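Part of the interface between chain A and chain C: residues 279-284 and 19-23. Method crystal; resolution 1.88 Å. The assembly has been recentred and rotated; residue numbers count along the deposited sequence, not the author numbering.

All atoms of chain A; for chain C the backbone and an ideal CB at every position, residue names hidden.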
# COMPACT_ATOMS: atom_id res chain seq x y z
N ASP A 279 1.58 9.04 -11.56
CA ASP A 279 1.45 10.33 -12.24
C ASP A 279 0.57 10.19 -13.48
O ASP A 279 1.04 9.73 -14.54
CB ASP A 279 2.83 10.87 -12.62
CG ASP A 279 2.77 12.23 -13.27
OD1 ASP A 279 1.66 12.81 -13.34
OD2 ASP A 279 3.83 12.73 -13.70
N PRO A 280 -0.70 10.58 -13.39
CA PRO A 280 -1.60 10.44 -14.54
C PRO A 280 -1.10 11.10 -15.82
O PRO A 280 -1.49 10.69 -16.92
CB PRO A 280 -2.90 11.08 -14.04
CG PRO A 280 -2.82 10.99 -12.51
CD PRO A 280 -1.36 11.11 -12.19
N TRP A 281 -0.25 12.12 -15.70
CA TRP A 281 0.31 12.75 -16.90
C TRP A 281 1.01 11.75 -17.81
O TRP A 281 1.03 11.92 -19.03
CB TRP A 281 1.29 13.86 -16.49
CG TRP A 281 2.08 14.41 -17.63
CD1 TRP A 281 1.75 15.47 -18.44
CD2 TRP A 281 3.34 13.92 -18.11
NE1 TRP A 281 2.72 15.66 -19.39
CE2 TRP A 281 3.71 14.73 -19.21
CE3 TRP A 281 4.18 12.87 -17.73
CZ2 TRP A 281 4.89 14.52 -19.92
CZ3 TRP A 281 5.35 12.67 -18.44
CH2 TRP A 281 5.69 13.49 -19.52
N GLN A 282 1.58 10.69 -17.23
CA GLN A 282 2.29 9.69 -18.02
C GLN A 282 1.39 9.05 -19.08
O GLN A 282 1.86 8.70 -20.17
CB GLN A 282 2.86 8.63 -17.10
CG GLN A 282 3.84 9.20 -16.08
CD GLN A 282 4.36 8.14 -15.13
OE1 GLN A 282 3.75 7.09 -14.97
NE2 GLN A 282 5.49 8.41 -14.52
N ARG A 283 0.10 8.88 -18.78
CA ARG A 283 -0.76 8.29 -19.79
C ARG A 283 -1.05 9.29 -20.91
O ARG A 283 -1.15 8.90 -22.08
CB ARG A 283 -2.03 7.77 -19.11
CG ARG A 283 -3.09 8.80 -19.13
CD ARG A 283 -3.99 8.79 -17.82
NE ARG A 283 -4.78 10.02 -17.67
CZ ARG A 283 -5.76 10.45 -18.49
NH1 ARG A 283 -6.14 9.78 -19.54
NH2 ARG A 283 -6.36 11.61 -18.22
N GLU A 284 -1.14 10.59 -20.59
CA GLU A 284 -1.27 11.61 -21.62
C GLU A 284 -0.04 11.64 -22.53
O GLU A 284 -0.17 11.77 -23.75
CB GLU A 284 -1.46 12.99 -21.00
CG GLU A 284 -2.70 13.16 -20.16
CD GLU A 284 -3.20 14.59 -20.21
OE1 GLU A 284 -4.15 14.84 -20.99
OE2 GLU A 284 -2.66 15.46 -19.49
N UNK C 19 -5.26 18.08 -7.96
CA UNK C 19 -4.27 17.65 -6.99
C UNK C 19 -3.58 16.38 -7.45
O UNK C 19 -2.35 16.26 -7.37
CB UNK C 19 -4.92 17.44 -5.62
N UNK C 20 -4.37 15.43 -7.95
CA UNK C 20 -3.91 14.12 -8.35
C UNK C 20 -3.16 14.12 -9.67
O UNK C 20 -2.58 13.10 -10.03
CB UNK C 20 -5.10 13.16 -8.44
N UNK C 21 -3.17 15.23 -10.42
CA UNK C 21 -2.35 15.35 -11.61
C UNK C 21 -3.10 15.30 -12.92
O UNK C 21 -2.46 15.29 -13.98
CB UNK C 21 -1.30 14.24 -11.61
N UNK C 22 -4.43 15.24 -12.90
CA UNK C 22 -5.19 15.40 -14.12
C UNK C 22 -5.20 16.89 -14.48
O UNK C 22 -5.10 17.76 -13.61
CB UNK C 22 -6.61 14.85 -13.96
N UNK C 23 -5.24 17.18 -15.78
CA UNK C 23 -5.10 18.57 -16.20
C UNK C 23 -6.34 19.38 -15.87
O UNK C 23 -7.47 18.90 -16.02
CB UNK C 23 -4.81 18.65 -17.70

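Position 19 of chain C has helical backbone angles (phi/psi -53/-44), and its ideal CB has no atom of the chain A stretch within 5.5 Å. Chain A therefore sets no requirement, and almost any helix-tolerated residue would serve. The deposited residue is Glu C19, whose side chain is out of reach of the stretch.

At position 20 the CA-to-CB bond points sideways, and the ideal CB lies 5.1 Å from Pro A280 CG. The backbone makes the closer approach: the carbonyl O of position 20 is 3.2 Å from Pro A280 CD. With no charge or donor of chain A close to the CB, small, polar and aromatic side chains are all plausible. The deposited residue is Tyr C20; with chi1 at -82° (m) its ring leads away from chain A.

Position 21 is the most constrained. Its phi/psi of 108/4 follows the end of a helix, in a Schellman motif, and a CB there would be jammed against the carbonyl O of the preceding residue. The CA-to-CB direction also points toward chain A, where the ideal CB would sit a tight 3.2 Å from Pro A280 CD and 3.7 Å from Asp A279 OD1. Both tests call for glycine, and Gly C21 is found. Its carbonyl O accepts a hydrogen bond from water 1 (2.9 Å), which also donates to Glu A284 OE2 (3.0 Å), joining two acceptors across the interface.

At position 22, phi/psi is -76/148 and the CA-to-CB bond points sideways. The ideal CB is 5.3 Å from Pro A280 CB and 5.4 Å from Arg A283 NH2, leaving space for a side chain that reaches back. The proline favours an apolar or aromatic partner; the guanidinium could also suit an acid or an aromatic ring. Tyr C22 is deposited, with chi1 -55° (m) and chi2 88°. Its ring offers a face to the proline: Pro A280 CB lies 3.8 Å from the centroid of the Tyr C22 ring, 22° off the normal, a CH-pi contact. Arg A283 NH2 lies at the ring edge, 3.9 Å from Tyr C22 CD2.

Position 23 points sideways, its ideal CB 4.2 Å from Glu A284 OE2 with room to spare. Preceding a helix as N-cap, it would suit Ser, Thr, Asn, Asp or Gly, although the nearby carboxylate disfavours an acid. Gly C23 is deposited, which chain A permits but does not demand.

Chain C 19-23: EYGYG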
# COMPACT_ATOMS: atom_id res chain seq x y z
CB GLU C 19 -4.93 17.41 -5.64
CG GLU C 19 -5.50 18.64 -4.97
CD GLU C 19 -5.48 18.50 -3.46
OE1 GLU C 19 -5.54 17.35 -2.97
OE2 GLU C 19 -5.42 19.54 -2.76
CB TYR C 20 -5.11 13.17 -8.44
CG TYR C 20 -5.56 12.58 -7.12
CD1 TYR C 20 -5.14 13.12 -5.90
CD2 TYR C 20 -6.43 11.49 -7.08
CE1 TYR C 20 -5.56 12.58 -4.69
CE2 TYR C 20 -6.85 10.94 -5.88
CZ TYR C 20 -6.42 11.48 -4.70
OH TYR C 20 -6.86 10.91 -3.52
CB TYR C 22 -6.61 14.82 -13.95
CG TYR C 22 -6.57 13.37 -13.49
CD1 TYR C 22 -6.52 13.05 -12.13
CD2 TYR C 22 -6.54 12.31 -14.42
CE1 TYR C 22 -6.45 11.73 -11.70
CE2 TYR C 22 -6.47 10.99 -14.00
CZ TYR C 22 -6.42 10.70 -12.64
OH TYR C 22 -6.35 9.41 -12.20
O HOH W 1 -2.34 14.42 -16.70
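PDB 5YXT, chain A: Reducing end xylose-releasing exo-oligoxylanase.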